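Local coordinates for protein saframycin Mx1 synthetase B (Legionella pneumophila subsp. pneumophila, PDB 3KXW) that belongs to the ANL superfamily of AMP-binding enzymes and holds 5'-O-[(S)-(dodecanoyloxy)(hydroxy)phosphoryl]adenosine in a pocket, at residues Glu44-His49 / Pro77-Phe82; Thr56-Gly61 / Gln160-Lys165; Asp66-Leu71 / Leu83-Ala88; Ile169-Tyr174 / Met221-Cys226. All blocks are in the same frame, centred on the assembly; numbering follows the deposited sequence.

How the contacts relate
All four contacts lie in the AMP-binding part of the chain. Contacts 1 and 2 share helix 43-59, with centres about 15 Å apart. Contacts 1 and 3 share helix 76-87, with centres about 11 Å apart. The segments of contact 1 alternate along the chain with those of contact 2 and of contact 3. Contact 3 falls between the two segments of contact 2, and contact 4 follows them all. Leu57 packs on Cys85 and Gly84, joining contacts 2 and 3, whose centres are about 10 Å apart. Phe82 packs on Phe171 and Leu223, and Arg67 on Leu172. The contacts thus connect the surface loop of contact 2 with helix 220-233, which lines the ligand pocket.

Contact 1 (Glu44-His49 / Pro77-Phe82); sequences EQLDQH and PLIQAF
The side chains of His49 and Gln80 run alongside each other. The amide plane of Gln80 is stacked on one face of the imidazole, with the two planes 10° apart. Gln80 CD sits 4.0 Å above the His49 ring plane, offset toward its rim. Closer to the backbones, His49 CB meets Gln80 CG at 3.9 Å. A water joins the polar ends. It donates to Gln80 OE1 at 2.7 Å and accepts a weak bond from His49 ND1. The extended Gln80 chain carries the amide out to the ring. This is a helix-helix contact between helix 43-59 and helix 76-87, in the AMP-binding part of the chain. Deeper in, Leu46 CD1 touches Ile79 CG2 at 4.2 Å, and these two side chains are roughly perpendicular. Leu46 CG stands anti to the backbone N (chi1 179°), which brings CD1 to the neighbouring helix. Met41 of strand 37-42 packs against Leu46, His49 and Gln80. Ile231 and Ile227 of helix 220-233 touch Leu46 and Ile79, respectively.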
loop_
_atom_site.group_PDB
_atom_site.type_symbol
_atom_site.label_atom_id
_atom_site.label_comp_id
_atom_site.label_asym_id
_atom_site.label_seq_id
_atom_site.Cartn_x
_atom_site.Cartn_y
_atom_site.Cartn_z
ATOM N N GLU A 44 23.893 12.754 -6.635
ATOM C CA GLU A 44 24.197 13.734 -7.679
ATOM C C GLU A 44 23.257 13.550 -8.861
ATOM O O GLU A 44 22.724 14.517 -9.400
ATOM C CB GLU A 44 25.652 13.604 -8.131
ATOM C CG GLU A 44 26.026 14.434 -9.345
ATOM C CD GLU A 44 27.495 14.276 -9.678
ATOM O OE1 GLU A 44 27.826 13.410 -10.506
ATOM O OE2 GLU A 44 28.323 14.992 -9.082
ATOM N N GLN A 45 23.055 12.306 -9.270
ATOM C CA GLN A 45 22.204 12.024 -10.435
ATOM C C GLN A 45 20.727 12.351 -10.182
ATOM O O GLN A 45 20.050 12.982 -11.013
ATOM C CB GLN A 45 22.342 10.562 -10.862
ATOM C CG GLN A 45 23.700 10.198 -11.472
ATOM C CD GLN A 45 23.794 8.712 -11.798
ATOM O OE1 GLN A 45 23.596 7.862 -10.932
ATOM N NE2 GLN A 45 24.094 8.398 -13.061
ATOM N N LEU A 46 20.225 11.904 -9.036
ATOM C CA LEU A 46 18.848 12.187 -8.665
ATOM C C LEU A 46 18.572 13.700 -8.674
ATOM O O LEU A 46 17.595 14.176 -9.255
ATOM C CB LEU A 46 18.573 11.579 -7.288
ATOM C CG LEU A 46 17.192 11.771 -6.679
ATOM C CD1 LEU A 46 16.111 11.204 -7.590
ATOM C CD2 LEU A 46 17.120 11.165 -5.261
ATOM N N ASP A 47 19.436 14.460 -8.021
ATOM C CA ASP A 47 19.334 15.922 -8.024
ATOM C C ASP A 47 19.388 16.513 -9.458
ATOM O O ASP A 47 18.583 17.400 -9.814
ATOM C CB ASP A 47 20.476 16.472 -7.159
ATOM C CG ASP A 47 20.495 17.984 -7.067
ATOM O OD1 ASP A 47 19.485 18.583 -6.664
ATOM O OD2 ASP A 47 21.560 18.557 -7.360
ATOM N N GLN A 48 20.313 16.039 -10.289
ATOM C CA GLN A 48 20.399 16.562 -11.660
ATOM C C GLN A 48 19.137 16.242 -12.489
ATOM O O GLN A 48 18.611 17.116 -13.190
ATOM C CB GLN A 48 21.677 16.095 -12.397
ATOM C CG GLN A 48 22.989 16.763 -11.904
ATOM C CD GLN A 48 22.913 18.283 -11.877
ATOM O OE1 GLN A 48 23.002 18.900 -10.816
ATOM N NE2 GLN A 48 22.782 18.893 -13.041
ATOM N N HIS A 49 18.658 14.997 -12.422
ATOM C CA HIS A 49 17.410 14.637 -13.111
ATOM C C HIS A 49 16.218 15.461 -12.631
ATOM O O HIS A 49 15.453 15.977 -13.434
ATOM C CB HIS A 49 17.108 13.131 -12.994
ATOM C CG HIS A 49 17.937 12.292 -13.913
ATOM N ND1 HIS A 49 17.691 12.211 -15.266
ATOM C CD2 HIS A 49 19.026 11.521 -13.683
ATOM C CE1 HIS A 49 18.587 11.419 -15.831
ATOM N NE2 HIS A 49 19.414 10.992 -14.894
ATOM N N PRO A 77 12.325 6.118 -13.327
ATOM C CA PRO A 77 11.706 7.324 -13.920
ATOM C C PRO A 77 10.585 7.926 -13.055
ATOM O O PRO A 77 10.487 9.151 -12.938
ATOM C CB PRO A 77 11.161 6.826 -15.264
ATOM C CG PRO A 77 12.099 5.695 -15.638
ATOM C CD PRO A 77 12.490 5.032 -14.322
ATOM N N LEU A 78 9.760 7.087 -12.439
ATOM C CA LEU A 78 8.727 7.610 -11.537
ATOM C C LEU A 78 9.354 8.463 -10.427
ATOM O O LEU A 78 8.859 9.533 -10.100
ATOM C CB LEU A 78 7.878 6.488 -10.955
ATOM C CG LEU A 78 6.923 6.835 -9.798
ATOM C CD1 LEU A 78 5.946 7.947 -10.207
ATOM C CD2 LEU A 78 6.151 5.588 -9.412
ATOM N N ILE A 79 10.449 7.987 -9.854
ATOM C CA ILE A 79 11.091 8.684 -8.729
ATOM C C ILE A 79 11.720 10.001 -9.176
ATOM O O ILE A 79 11.605 11.029 -8.496
ATOM C CB ILE A 79 12.159 7.781 -8.068
ATOM C CG1 ILE A 79 11.490 6.536 -7.456
ATOM C CG2 ILE A 79 12.933 8.562 -7.008
ATOM C CD1 ILE A 79 12.495 5.396 -7.073
ATOM N N GLN A 80 12.371 9.987 -10.332
ATOM C CA GLN A 80 12.915 11.234 -10.886
ATOM C C GLN A 80 11.791 12.254 -11.135
ATOM O O GLN A 80 11.944 13.438 -10.840
ATOM C CB GLN A 80 13.646 10.942 -12.201
ATOM C CG GLN A 80 14.865 10.028 -12.035
ATOM C CD GLN A 80 15.285 9.358 -13.322
ATOM O OE1 GLN A 80 14.777 9.670 -14.389
ATOM N NE2 GLN A 80 16.195 8.404 -13.222
ATOM N N ALA A 81 10.680 11.790 -11.704
ATOM C CA ALA A 81 9.571 12.686 -12.075
ATOM C C ALA A 81 8.926 13.271 -10.827
ATOM O O ALA A 81 8.608 14.460 -10.778
ATOM C CB ALA A 81 8.521 11.946 -12.953
ATOM N N PHE A 82 8.760 12.437 -9.802
ATOM C CA PHE A 82 8.184 12.877 -8.535
ATOM C C PHE A 82 9.048 13.994 -7.918
ATOM O O PHE A 82 8.537 15.048 -7.524
ATOM C CB PHE A 82 8.052 11.682 -7.571
ATOM C CG PHE A 82 7.317 12.005 -6.275
ATOM C CD1 PHE A 82 5.951 11.815 -6.177
ATOM C CD2 PHE A 82 7.999 12.495 -5.171
ATOM C CE1 PHE A 82 5.254 12.108 -4.983
ATOM C CE2 PHE A 82 7.317 12.791 -3.965
ATOM C CZ PHE A 82 5.944 12.595 -3.886
HETATM O O HOH W 1 14.980 11.739 -16.130
#

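Contact 2 (Thr56-Gly61 / Gln160-Lys165); sequences TLQAEG and QPTSIK
Gln58 NE2 gives a short hydrogen bond of 2.7 Å to the backbone O of Gln160. The acceptor lies close to the amide plane of Gln58, and the N-H...O angle is 162°. Seen from the carbonyl, the donor is tilted 16° from its plane. The other end of the same amide receives a bond in return: Gln160 N donates to Gln58 OE1 at 3.1 Å. That bond is nearly straight, at 171°, and it meets a lone pair of OE1 in the carbonyl plane. One side-chain amide therefore binds both the N-H and the C=O of a single residue. The Gln58 chain is extended beyond CG, which carries the amide across to the loop. Apolar atoms border the pair of bonds. Gln160 CB lies 3.9 Å from Gln58 OE1, and Thr162 CG2 approaches Gln58 NE2 at 3.8 Å. Trp159, the residue before Gln160, also touches Gln58, while Pro64 packs on Thr162.

Gln58 belongs to the last turn of helix 43-59. The helix ends in a Schellman motif with Gly61 as the C-prime residue, at positive phi. Segment 160-165 is part of the irregular loop between strand 143-147 and strand 169-174. Two bonds from one flat amide fix its rotation, and they tie a surface loop to the end of this helix without any backbone-to-backbone pairing.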
loop_
_atom_site.group_PDB
_atom_site.type_symbol
_atom_site.label_atom_id
_atom_site.label_comp_id
_atom_site.label_asym_id
_atom_site.label_seq_id
_atom_site.Cartn_x
_atom_site.Cartn_y
_atom_site.Cartn_z
ATOM N N THR A 56 12.030 21.757 -17.238
ATOM C CA THR A 56 11.090 21.471 -18.309
ATOM C C THR A 56 9.654 21.844 -17.920
ATOM O O THR A 56 8.934 22.490 -18.690
ATOM C CB THR A 56 11.150 19.998 -18.724
ATOM O OG1 THR A 56 12.494 19.668 -19.084
ATOM C CG2 THR A 56 10.215 19.744 -19.894
ATOM N N LEU A 57 9.237 21.457 -16.718
ATOM C CA LEU A 57 7.904 21.840 -16.240
ATOM C C LEU A 57 7.733 23.364 -16.241
ATOM O O LEU A 57 6.722 23.907 -16.691
ATOM C CB LEU A 57 7.665 21.269 -14.818
ATOM C CG LEU A 57 7.456 19.759 -14.728
ATOM C CD1 LEU A 57 7.376 19.294 -13.253
ATOM C CD2 LEU A 57 6.190 19.341 -15.498
ATOM N N GLN A 58 8.738 24.058 -15.724
ATOM C CA GLN A 58 8.701 25.511 -15.704
ATOM C C GLN A 58 8.659 26.084 -17.126
ATOM O O GLN A 58 7.881 27.016 -17.407
ATOM C CB GLN A 58 9.893 26.047 -14.908
ATOM C CG GLN A 58 9.780 25.786 -13.412
ATOM C CD GLN A 58 11.058 26.126 -12.660
ATOM O OE1 GLN A 58 12.157 26.095 -13.219
ATOM N NE2 GLN A 58 10.920 26.420 -11.385
ATOM N N ALA A 59 9.452 25.505 -18.028
ATOM C CA ALA A 59 9.513 25.995 -19.401
ATOM C C ALA A 59 8.175 25.796 -20.092
ATOM O O ALA A 59 7.816 26.554 -21.002
ATOM C CB ALA A 59 10.618 25.276 -20.191
ATOM N N GLU A 60 7.430 24.788 -19.649
ATOM C CA GLU A 60 6.135 24.478 -20.251
ATOM C C GLU A 60 4.954 25.164 -19.577
ATOM O O GLU A 60 3.798 24.875 -19.895
ATOM C CB GLU A 60 5.911 22.966 -20.272
ATOM C CG GLU A 60 6.864 22.230 -21.189
ATOM C CD GLU A 60 6.587 22.541 -22.644
ATOM O OE1 GLU A 60 5.412 22.445 -23.052
ATOM O OE2 GLU A 60 7.535 22.885 -23.376
ATOM N N GLY A 61 5.238 26.066 -18.650
ATOM C CA GLY A 61 4.210 26.916 -18.097
ATOM C C GLY A 61 3.622 26.435 -16.783
ATOM O O GLY A 61 2.730 27.082 -16.261
ATOM N N GLN A 160 14.798 27.056 -12.015
ATOM C CA GLN A 160 14.665 28.215 -11.123
ATOM C C GLN A 160 14.014 27.794 -9.811
ATOM O O GLN A 160 12.837 27.464 -9.797
ATOM C CB GLN A 160 13.817 29.302 -11.789
ATOM C CG GLN A 160 14.397 29.810 -13.109
ATOM C CD GLN A 160 15.437 30.900 -12.909
ATOM O OE1 GLN A 160 15.796 31.236 -11.773
ATOM N NE2 GLN A 160 15.923 31.470 -14.014
ATOM N N PRO A 161 14.774 27.817 -8.705
ATOM C CA PRO A 161 14.230 27.470 -7.388
ATOM C C PRO A 161 12.999 28.319 -7.088
ATOM O O PRO A 161 12.977 29.506 -7.428
ATOM C CB PRO A 161 15.359 27.832 -6.415
ATOM C CG PRO A 161 16.601 27.950 -7.265
ATOM C CD PRO A 161 16.154 28.332 -8.641
ATOM N N THR A 162 11.986 27.716 -6.475
ATOM C CA THR A 162 10.787 28.443 -6.082
ATOM C C THR A 162 10.860 28.649 -4.576
ATOM O O THR A 162 11.758 28.133 -3.929
ATOM C CB THR A 162 9.492 27.678 -6.483
ATOM O OG1 THR A 162 9.399 26.460 -5.735
ATOM C CG2 THR A 162 9.509 27.336 -7.968
ATOM N N SER A 163 9.957 29.430 -4.005
ATOM C CA SER A 163 9.984 29.591 -2.548
ATOM C C SER A 163 8.993 28.649 -1.893
ATOM O O SER A 163 7.851 29.012 -1.672
ATOM C CB SER A 163 9.686 31.030 -2.125
ATOM O OG SER A 163 10.891 31.769 -2.053
ATOM N N ILE A 164 9.437 27.434 -1.606
ATOM C CA ILE A 164 8.582 26.448 -0.965
ATOM C C ILE A 164 8.383 26.767 0.502
ATOM O O ILE A 164 9.350 27.002 1.222
ATOM C CB ILE A 164 9.185 25.041 -1.079
ATOM C CG1 ILE A 164 9.375 24.691 -2.543
ATOM C CG2 ILE A 164 8.260 24.040 -0.435
ATOM C CD1 ILE A 164 10.087 23.337 -2.759
ATOM N N LYS A 165 7.122 26.816 0.925
ATOM C CA LYS A 165 6.773 26.991 2.325
ATOM C C LYS A 165 6.320 25.668 2.936
ATOM O O LYS A 165 5.771 24.803 2.238
ATOM C CB LYS A 165 5.670 28.021 2.480
ATOM C CG LYS A 165 6.045 29.409 1.962
ATOM C CD LYS A 165 4.874 30.358 2.115
ATOM C CE LYS A 165 4.674 30.778 3.578
ATOM N NZ LYS A 165 5.920 31.312 4.209
#

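Contact 3 (Asp66-Leu71 / Leu83-Ala88); sequences DRVLLL and LGCLYA
Apolar contacts made by one sulfur carry this interface. Cys85 SG lies 3.7 Å from Val68 CB and also 3.8 Å from Val68 CG1. From the neighbouring position on the same strand face, Leu70 CD2 reaches Cys85 SG at 3.7 Å. The second methyl, Leu70 CD1, is a little farther from the same sulfur, at 4.1 Å. Cys85 SG stands anti to its own carbonyl carbon (chi1 -71°), and the sulfur thus points at the strand where Val68 and Leu70 both turn toward the helix.

Backbone bonding keeps each element in place. Tyr87 N bonds to Leu83 O at 2.8 Å inside the helix. Val68 pairs with Ile91 and Val93, and Leu69 with Ile118. Strand 67-71, helix 76-87 and strand 91-95 form a beta-alpha-beta unit, so this contact packs the connecting helix on its sheet. Leu120 of the adjacent strand touches Val68 and Leu70 as well. The thiol is buried among aliphatic groups, and across this interface it serves as an apolar group.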
loop_
_atom_site.group_PDB
_atom_site.type_symbol
_atom_site.label_atom_id
_atom_site.label_comp_id
_atom_site.label_asym_id
_atom_site.label_seq_id
_atom_site.Cartn_x
_atom_site.Cartn_y
_atom_site.Cartn_z
ATOM N N ASP A 66 0.295 24.095 -9.175
ATOM C CA ASP A 66 -0.310 23.311 -10.261
ATOM C C ASP A 66 -0.074 21.816 -9.996
ATOM O O ASP A 66 0.984 21.429 -9.455
ATOM C CB ASP A 66 0.337 23.645 -11.631
ATOM C CG ASP A 66 -0.089 25.003 -12.205
ATOM O OD1 ASP A 66 -1.041 25.615 -11.680
ATOM O OD2 ASP A 66 0.551 25.447 -13.194
ATOM N N ARG A 67 -1.028 20.983 -10.400
ATOM C CA ARG A 67 -0.865 19.545 -10.284
ATOM C C ARG A 67 -0.235 19.000 -11.563
ATOM O O ARG A 67 -0.607 19.396 -12.667
ATOM C CB ARG A 67 -2.194 18.825 -10.016
ATOM C CG ARG A 67 -2.664 18.882 -8.560
ATOM C CD ARG A 67 -3.110 20.306 -8.181
ATOM N NE ARG A 67 -4.319 20.722 -8.891
ATOM C CZ ARG A 67 -4.640 21.992 -9.135
ATOM N NH1 ARG A 67 -3.823 22.971 -8.740
ATOM N NH2 ARG A 67 -5.773 22.280 -9.778
ATOM N N VAL A 68 0.704 18.076 -11.390
ATOM C CA VAL A 68 1.317 17.372 -12.504
ATOM C C VAL A 68 1.057 15.894 -12.304
ATOM O O VAL A 68 1.434 15.319 -11.280
ATOM C CB VAL A 68 2.833 17.648 -12.590
ATOM C CG1 VAL A 68 3.487 16.829 -13.726
ATOM C CG2 VAL A 68 3.101 19.153 -12.751
ATOM N N LEU A 69 0.359 15.294 -13.264
ATOM C CA LEU A 69 0.021 13.878 -13.215
ATOM C C LEU A 69 1.240 13.028 -13.573
ATOM O O LEU A 69 1.937 13.324 -14.535
ATOM C CB LEU A 69 -1.111 13.602 -14.214
ATOM C CG LEU A 69 -1.833 12.275 -14.046
ATOM C CD1 LEU A 69 -2.542 12.262 -12.685
ATOM C CD2 LEU A 69 -2.821 12.021 -15.215
ATOM N N LEU A 70 1.489 11.961 -12.826
ATOM C CA LEU A 70 2.655 11.131 -13.105
ATOM C C LEU A 70 2.195 9.735 -13.434
ATOM O O LEU A 70 1.783 8.998 -12.553
ATOM C CB LEU A 70 3.586 11.078 -11.903
ATOM C CG LEU A 70 4.065 12.437 -11.411
ATOM C CD1 LEU A 70 4.995 12.272 -10.198
ATOM C CD2 LEU A 70 4.804 13.178 -12.522
ATOM N N LEU A 71 2.241 9.394 -14.719
ATOM C CA LEU A 71 1.744 8.097 -15.161
ATOM C C LEU A 71 2.946 7.215 -15.420
ATOM O O LEU A 71 3.596 7.337 -16.475
ATOM C CB LEU A 71 0.870 8.279 -16.406
ATOM C CG LEU A 71 -0.027 7.166 -16.918
ATOM C CD1 LEU A 71 -0.905 7.691 -18.059
ATOM C CD2 LEU A 71 0.814 5.980 -17.395
ATOM N N LEU A 83 10.354 13.782 -7.829
ATOM C CA LEU A 83 11.189 14.817 -7.242
ATOM C C LEU A 83 11.189 16.055 -8.153
ATOM O O LEU A 83 11.195 17.202 -7.684
ATOM C CB LEU A 83 12.626 14.321 -7.045
ATOM C CG LEU A 83 12.808 13.356 -5.877
ATOM C CD1 LEU A 83 14.249 12.957 -5.809
ATOM C CD2 LEU A 83 12.423 14.053 -4.600
ATOM N N GLY A 84 11.193 15.818 -9.455
ATOM C CA GLY A 84 11.179 16.910 -10.416
ATOM C C GLY A 84 9.949 17.791 -10.188
ATOM O O GLY A 84 10.042 19.017 -10.246
ATOM N N CYS A 85 8.806 17.173 -9.880
ATOM C CA CYS A 85 7.604 17.950 -9.542
ATOM C C CYS A 85 7.838 18.796 -8.307
ATOM O O CYS A 85 7.508 19.979 -8.281
ATOM C CB CYS A 85 6.382 17.059 -9.295
ATOM S SG CYS A 85 5.736 16.284 -10.754
ATOM N N LEU A 86 8.384 18.190 -7.261
ATOM C CA LEU A 86 8.605 18.932 -6.035
ATOM C C LEU A 86 9.564 20.114 -6.238
ATOM O O LEU A 86 9.346 21.195 -5.690
ATOM C CB LEU A 86 9.134 18.028 -4.902
ATOM C CG LEU A 86 8.268 16.847 -4.451
ATOM C CD1 LEU A 86 8.656 16.348 -3.066
ATOM C CD2 LEU A 86 6.799 17.153 -4.538
ATOM N N TYR A 87 10.641 19.892 -6.988
ATOM C CA TYR A 87 11.593 20.961 -7.272
ATOM C C TYR A 87 10.953 22.126 -8.015
ATOM O O TYR A 87 11.444 23.236 -7.928
ATOM C CB TYR A 87 12.746 20.463 -8.124
ATOM C CG TYR A 87 13.897 19.786 -7.400
ATOM C CD1 TYR A 87 13.700 18.701 -6.552
ATOM C CD2 TYR A 87 15.206 20.197 -7.635
ATOM C CE1 TYR A 87 14.791 18.057 -5.938
ATOM C CE2 TYR A 87 16.296 19.573 -7.017
ATOM C CZ TYR A 87 16.082 18.500 -6.181
ATOM O OH TYR A 87 17.195 17.897 -5.606
ATOM N N ALA A 88 9.894 21.863 -8.770
ATOM C CA ALA A 88 9.173 22.931 -9.465
ATOM C C ALA A 88 8.081 23.572 -8.606
ATOM O O ALA A 88 7.398 24.495 -9.051
ATOM C CB ALA A 88 8.580 22.403 -10.762
#

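Contact 4 (Ile169-Tyr174 / Met221-Cys226); sequences IAFLQY and MGLIGC. With 1ZZ (5'-O-[(S)-(dodecanoyloxy)(hydroxy)phosphoryl]adenosine), chain B.
Helix 220-233 forms part of the ligand pocket with one side and packs against strand 169-174 with another. On the strand side, Phe171 and Leu223 reach toward each other, and Phe171 CE1 meets Leu223 CD2 at 3.9 Å. Ile224 CD1 lies at the edge of the Phe171 ring, near its plane, 3.9 Å from CZ. The Phe171 CG sits between the backbone N and the carbonyl carbon (chi1 65°), which sends the ring out toward the helix. Ile224 lies crosswise to Gln173. Its CD1 rests against the amide of Gln173, 3.5 Å from OE1 and 3.6 Å from NE2. This is packing alone; the polar partner of Gln173 NE2 is the backbone O of Thr333.

Strand 169-174 pairs with strand 184-188 in an antiparallel two-stranded sheet. A classic beta bulge puts Ala170 and Phe171 opposite Val187. The axes of segments 169-174 and 221-226 approach to 11.0 Å, with their N-to-C directions 133° apart. Residues 221-226 widen into a pi-type turn.

On the pocket side, the selenomethionine at Met221 lies along the dodecanoyl chain of the ligand, with SE 3.9 Å from C6 of 1ZZ. Gly225 O approaches the end of that chain, 3.2 Å from C1 of 1ZZ. Leu196 and Ile199 of helix 189-202 touch Ile224.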
loop_
_atom_site.group_PDB
_atom_site.type_symbol
_atom_site.label_atom_id
_atom_site.label_comp_id
_atom_site.label_asym_id
_atom_site.label_seq_id
_atom_site.Cartn_x
_atom_site.Cartn_y
_atom_site.Cartn_z
ATOM N N ILE A 169 1.348 22.317 -0.322
ATOM C CA ILE A 169 1.129 20.914 -0.664
ATOM C C ILE A 169 2.241 20.398 -1.577
ATOM O O ILE A 169 2.593 21.060 -2.556
ATOM C CB ILE A 169 -0.253 20.750 -1.350
ATOM C CG1 ILE A 169 -1.352 21.321 -0.452
ATOM C CG2 ILE A 169 -0.507 19.301 -1.738
ATOM C CD1 ILE A 169 -1.278 20.894 1.015
ATOM N N ALA A 170 2.801 19.233 -1.240
ATOM C CA ALA A 170 3.853 18.596 -2.013
ATOM C C ALA A 170 3.298 17.579 -3.014
ATOM O O ALA A 170 3.739 17.527 -4.169
ATOM C CB ALA A 170 4.852 17.907 -1.064
ATOM N N PHE A 171 2.318 16.781 -2.591
ATOM C CA PHE A 171 1.747 15.790 -3.497
ATOM C C PHE A 171 0.385 15.327 -3.054
ATOM O O PHE A 171 0.008 15.515 -1.915
ATOM C CB PHE A 171 2.675 14.576 -3.664
ATOM C CG PHE A 171 2.879 13.763 -2.417
ATOM C CD1 PHE A 171 2.228 12.541 -2.237
ATOM C CD2 PHE A 171 3.778 14.183 -1.447
ATOM C CE1 PHE A 171 2.455 11.759 -1.072
ATOM C CE2 PHE A 171 3.999 13.406 -0.296
ATOM C CZ PHE A 171 3.336 12.204 -0.122
ATOM N N LEU A 172 -0.367 14.750 -3.979
ATOM C CA LEU A 172 -1.624 14.133 -3.621
ATOM C C LEU A 172 -1.441 12.633 -3.558
ATOM O O LEU A 172 -0.954 12.043 -4.509
ATOM C CB LEU A 172 -2.685 14.452 -4.660
ATOM C CG LEU A 172 -3.031 15.921 -4.857
ATOM C CD1 LEU A 172 -4.227 16.071 -5.820
ATOM C CD2 LEU A 172 -3.314 16.608 -3.528
ATOM N N GLN A 173 -1.818 12.008 -2.453
ATOM C CA GLN A 173 -1.856 10.559 -2.471
ATOM C C GLN A 173 -3.292 10.051 -2.436
ATOM O O GLN A 173 -4.034 10.288 -1.479
ATOM C CB GLN A 173 -0.971 9.918 -1.388
ATOM C CG GLN A 173 -1.153 10.351 0.046
ATOM C CD GLN A 173 -0.244 9.533 1.031
ATOM O OE1 GLN A 173 0.356 8.530 0.636
ATOM N NE2 GLN A 173 -0.136 9.980 2.291
ATOM N N TYR A 174 -3.677 9.376 -3.507
ATOM C CA TYR A 174 -5.029 8.848 -3.613
ATOM C C TYR A 174 -5.157 7.517 -2.894
ATOM O O TYR A 174 -4.321 6.630 -3.065
ATOM C CB TYR A 174 -5.438 8.746 -5.086
ATOM C CG TYR A 174 -5.844 10.088 -5.619
ATOM C CD1 TYR A 174 -7.156 10.503 -5.545
ATOM C CD2 TYR A 174 -4.915 10.955 -6.160
ATOM C CE1 TYR A 174 -7.541 11.734 -6.012
ATOM C CE2 TYR A 174 -5.290 12.195 -6.633
ATOM C CZ TYR A 174 -6.593 12.587 -6.546
ATOM O OH TYR A 174 -6.967 13.834 -7.004
HETATM N N MSE A 221 2.635 3.435 1.588
HETATM C CA MSE A 221 3.728 2.668 2.183
HETATM C C MSE A 221 4.963 2.526 1.281
HETATM O O MSE A 221 6.095 2.782 1.699
HETATM C CB MSE A 221 3.219 1.286 2.603
HETATM C CG MSE A 221 3.971 0.705 3.751
HETATM SE SE MSE A 221 2.920 -0.667 4.755
HETATM C CE MSE A 221 2.570 -1.833 3.248
ATOM N N GLY A 222 4.736 2.113 0.035
ATOM C CA GLY A 222 5.816 1.902 -0.914
ATOM C C GLY A 222 6.440 3.212 -1.384
ATOM O O GLY A 222 7.604 3.235 -1.790
ATOM N N LEU A 223 5.677 4.307 -1.339
ATOM C CA LEU A 223 6.212 5.618 -1.723
ATOM C C LEU A 223 6.902 6.296 -0.526
ATOM O O LEU A 223 8.091 6.606 -0.573
ATOM C CB LEU A 223 5.085 6.531 -2.259
ATOM C CG LEU A 223 5.503 7.992 -2.491
ATOM C CD1 LEU A 223 6.680 8.093 -3.462
ATOM C CD2 LEU A 223 4.322 8.855 -2.960
ATOM N N ILE A 224 6.147 6.505 0.555
ATOM C CA ILE A 224 6.647 7.320 1.666
ATOM C C ILE A 224 7.653 6.541 2.517
ATOM O O ILE A 224 8.731 7.025 2.827
ATOM C CB ILE A 224 5.481 7.860 2.510
ATOM C CG1 ILE A 224 4.591 8.792 1.636
ATOM C CG2 ILE A 224 5.985 8.567 3.769
ATOM C CD1 ILE A 224 3.363 9.258 2.365
ATOM N N GLY A 225 7.292 5.312 2.858
ATOM C CA GLY A 225 8.164 4.449 3.627
ATOM C C GLY A 225 9.408 3.993 2.894
ATOM O O GLY A 225 10.508 4.075 3.431
ATOM N N CYS A 226 9.252 3.489 1.680
ATOM C CA CYS A 226 10.360 2.741 1.075
ATOM C C CYS A 226 11.153 3.519 0.010
ATOM O O CYS A 226 12.157 3.034 -0.493
ATOM C CB CYS A 226 9.846 1.424 0.499
ATOM S SG CYS A 226 9.060 0.405 1.764
HETATM P P 1ZZ B . -3.972 3.588 3.323
HETATM C C1 1ZZ B . 10.337 2.004 5.920
HETATM N N1 1ZZ B . -4.679 -0.535 8.203
HETATM O O1 1ZZ B . -2.083 1.324 4.709
HETATM C C2 1ZZ B . 8.908 1.447 5.945
HETATM N N2 1ZZ B . -2.606 -0.598 9.040
HETATM O O2 1ZZ B . -2.393 3.479 3.835
HETATM C C3 1ZZ B . 8.024 2.175 6.965
HETATM N N3 1ZZ B . -5.750 -2.336 9.779
HETATM O O3 1ZZ B . -4.397 4.971 3.401
HETATM C C4 1ZZ B . 6.536 1.923 6.677
HETATM N N4 1ZZ B . -4.124 -3.242 11.310
HETATM O O4 1ZZ B . -4.038 3.053 1.801
HETATM C C5 1ZZ B . 5.632 2.234 7.881
HETATM N N5 1ZZ B . -1.903 -2.538 11.476
HETATM O O5 1ZZ B . -4.971 2.608 4.230
HETATM C C6 1ZZ B . 4.196 1.827 7.521
HETATM O O6 1ZZ B . -5.458 0.522 6.097
HETATM C C7 1ZZ B . 3.041 1.853 8.552
HETATM O O7 1ZZ B . -7.764 0.630 7.870
HETATM C C8 1ZZ B . 1.659 1.297 8.156
HETATM O O8 1ZZ B . -7.132 3.022 7.751
HETATM C C9 1ZZ B . 0.882 2.379 7.389
HETATM C C10 1ZZ B . -0.131 1.827 6.358
HETATM C C11 1ZZ B . -0.623 3.012 5.480
HETATM C C12 1ZZ B . -2.041 2.690 4.970
HETATM C C13 1ZZ B . -4.999 2.702 5.638
HETATM C C14 1ZZ B . -5.884 1.753 6.159
HETATM C C15 1ZZ B . -6.256 2.015 7.664
HETATM C C16 1ZZ B . -6.698 0.853 8.109
HETATM C C17 1ZZ B . -5.757 -0.046 7.468
HETATM C C18 1ZZ B . -3.321 -0.020 8.148
HETATM C C19 1ZZ B . -3.489 -1.590 9.723
HETATM C C20 1ZZ B . -4.700 -1.504 9.258
HETATM C C21 1ZZ B . -5.480 -3.200 10.727
HETATM C C22 1ZZ B . -3.216 -2.529 10.880
#